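Local coordinates for outer membrane porin protein 32 (Delftia acidovorans, PDB 2FGQ) that forms anion-selective channels across the outer membrane as a homotrimeric porin, at the interface of chains A and B. Numbering follows the deposited sequence. Chains: chain A/B, Outer membrane porin protein 32.

The interface of chains A and B. Residues chain A 57, 71, 73; chain B 39, 61, 67, 71.
Two subunits of the homotrimeric Gram-negative porin meet here in a largely apolar interface, where A:Phe73, from the latching loop L2 of one subunit, packs among B:Ile61, B:Leu39 and B:Phe71 of the next and is likely to help tie neighbouring barrels together. A:Phe71, A:Phe73, B:Phe71, B:Ile61 and B:Asn67 all lie in this loop of their chains, between strands 51-60 and 76-83; B:Leu39 sits on strand 38-48. The A:Phe73 ring stands with its CE2 edge over one face of B:Phe71, toward the CG–CD1 rim, the planes turned 62° apart and the ring centroids separated by 5.6 Å. With its CG anti to the carbonyl carbon (chi1 -64°), A:Phe73 presents its CD2, CE2 and CZ edge to chain B. B:Ile61 comes in at about a right angle, its CD1 methyl 3.6 Å from A:Phe73 CE2, while B:Leu39 CD2 reaches A:Phe73 CZ at 3.7 Å. From the ring's own chain, A:Leu57 CB lies over the face on the side from which these two methyls approach, and its CD1 meets B:Ile61 CD1 tip to tip at 4.2 Å. The amide of B:Asn67 runs alongside the ring, its plane almost perpendicular, with OD1 4.0 Å from A:Phe73 CD2. An alanine in place of A:Phe73 would probably open a gap between the barrels, leaving the B:Phe71 face without its aromatic partner and the B:Ile61 and B:Leu39 methyls without their packing surface. Beside this packing the backbones join directly: B:Phe71 N donates to A:Phe71 O at 3.1 Å, nearly straight at 166° at the hydrogen. Because the same residue gives N in one chain and O in the other, cyclic repetition would carry this bond around all three subunits.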
ATOM      1  N   LEU A  57      -7.688  -2.707 -11.223  1.00  8.85           N
ATOM      2  CA  LEU A  57      -6.654  -2.212 -10.313  1.00  9.81           C
ATOM      3  C   LEU A  57      -5.757  -3.409 -10.019  1.00  9.41           C
ATOM      4  O   LEU A  57      -6.236  -4.429  -9.534  1.00 12.56           O
ATOM      5  CB  LEU A  57      -7.253  -1.726  -8.993  1.00  9.64           C
ATOM      6  CG  LEU A  57      -8.170  -0.524  -9.123  1.00 10.59           C
ATOM      7  CD1 LEU A  57      -8.889  -0.298  -7.811  1.00 14.36           C
ATOM      8  CD2 LEU A  57      -7.426   0.694  -9.544  1.00 15.97           C
ATOM      9  N   PHE A  71       2.636  -1.669  -1.150  1.00 15.08           N
ATOM     10  CA  PHE A  71       1.744  -2.133  -2.206  1.00 12.64           C
ATOM     11  C   PHE A  71       1.172  -0.942  -2.971  1.00 12.62           C
ATOM     12  O   PHE A  71       0.874   0.094  -2.382  1.00 14.80           O
ATOM     13  CB  PHE A  71       0.626  -2.988  -1.594  1.00 13.02           C
ATOM     14  CG  PHE A  71      -0.273  -3.613  -2.613  1.00 10.61           C
ATOM     15  CD1 PHE A  71       0.198  -4.601  -3.434  1.00 10.22           C
ATOM     16  CD2 PHE A  71      -1.552  -3.162  -2.792  1.00 14.65           C
ATOM     17  CE1 PHE A  71      -0.607  -5.131  -4.436  1.00 11.82           C
ATOM     18  CE2 PHE A  71      -2.357  -3.687  -3.751  1.00 13.75           C
ATOM     19  CZ  PHE A  71      -1.889  -4.669  -4.577  1.00 11.87           C
ATOM     20  N   PHE A  73      -0.803   0.041  -7.191  1.00  9.74           N
ATOM     21  CA  PHE A  73      -1.546  -0.451  -8.349  1.00 10.74           C
ATOM     22  C   PHE A  73      -0.791  -0.108  -9.645  1.00 10.07           C
ATOM     23  O   PHE A  73      -1.386   0.253 -10.655  1.00  9.82           O
ATOM     24  CB  PHE A  73      -2.988   0.047  -8.350  1.00 10.20           C
ATOM     25  CG  PHE A  73      -3.785  -0.468  -7.186  1.00 11.17           C
ATOM     26  CD1 PHE A  73      -4.025  -1.828  -7.054  1.00 11.75           C
ATOM     27  CD2 PHE A  73      -4.259   0.392  -6.214  1.00 13.10           C
ATOM     28  CE1 PHE A  73      -4.734  -2.310  -5.976  1.00 13.40           C
ATOM     29  CE2 PHE A  73      -4.970  -0.109  -5.112  1.00 13.03           C
ATOM     30  CZ  PHE A  73      -5.214  -1.449  -5.026  1.00 13.93           C
TER
ATOM     31  N   LEU B  39     -10.907   3.169  -2.760  1.00 10.12           N
ATOM     32  CA  LEU B  39     -11.041   1.715  -2.608  1.00  9.54           C
ATOM     33  C   LEU B  39     -11.194   1.469  -1.109  1.00 10.43           C
ATOM     34  O   LEU B  39     -10.432   1.996  -0.346  1.00 10.07           O
ATOM     35  CB  LEU B  39      -9.840   0.981  -3.188  1.00 10.58           C
ATOM     36  CG  LEU B  39      -9.842  -0.532  -2.985  1.00 12.25           C
ATOM     37  CD1 LEU B  39     -10.946  -1.189  -3.755  1.00 13.92           C
ATOM     38  CD2 LEU B  39      -8.513  -1.088  -3.452  1.00 13.27           C
ATOM     39  N   ILE B  61      -7.578   6.399  -4.557  1.00  9.19           N
ATOM     40  CA  ILE B  61      -7.021   5.828  -5.772  1.00  8.95           C
ATOM     41  C   ILE B  61      -6.570   6.931  -6.705  1.00  8.68           C
ATOM     42  O   ILE B  61      -7.259   7.910  -6.896  1.00  9.79           O
ATOM     43  CB  ILE B  61      -8.075   4.908  -6.448  1.00  9.40           C
ATOM     44  CG1 ILE B  61      -8.334   3.692  -5.561  1.00 10.84           C
ATOM     45  CG2 ILE B  61      -7.697   4.540  -7.876  1.00 11.47           C
ATOM     46  CD1 ILE B  61      -7.205   2.713  -5.481  1.00 12.02           C
ATOM     47  N   ASN B  67      -1.334   4.660  -8.176  1.00  9.88           N
ATOM     48  CA  ASN B  67      -0.983   4.866  -6.769  1.00  9.65           C
ATOM     49  C   ASN B  67       0.531   4.699  -6.590  1.00 10.45           C
ATOM     50  O   ASN B  67       1.009   3.996  -5.698  1.00 10.43           O
ATOM     51  CB  ASN B  67      -1.750   3.937  -5.825  1.00  9.65           C
ATOM     52  CG  ASN B  67      -3.141   4.398  -5.539  1.00  9.54           C
ATOM     53  OD1 ASN B  67      -3.989   4.378  -6.423  1.00 10.83           O
ATOM     54  ND2 ASN B  67      -3.377   4.858  -4.282  1.00 10.08           N
ATOM     55  N   PHE B  71      -0.458   2.788  -1.753  1.00 15.08           N
ATOM     56  CA  PHE B  71      -1.834   2.736  -1.271  1.00 12.64           C
ATOM     57  C   PHE B  71      -1.855   2.753   0.256  1.00 12.62           C
ATOM     58  O   PHE B  71      -0.998   2.155   0.900  1.00 14.80           O
ATOM     59  CB  PHE B  71      -2.522   1.479  -1.821  1.00 13.02           C
ATOM     60  CG  PHE B  71      -3.976   1.397  -1.482  1.00 10.61           C
ATOM     61  CD1 PHE B  71      -4.864   2.275  -2.041  1.00 10.22           C
ATOM     62  CD2 PHE B  71      -4.432   0.499  -0.557  1.00 14.65           C
ATOM     63  CE1 PHE B  71      -6.204   2.258  -1.670  1.00 11.82           C
ATOM     64  CE2 PHE B  71      -5.742   0.455  -0.203  1.00 13.75           C
ATOM     65  CZ  PHE B  71      -6.631   1.334  -0.753  1.00 11.87           C
TER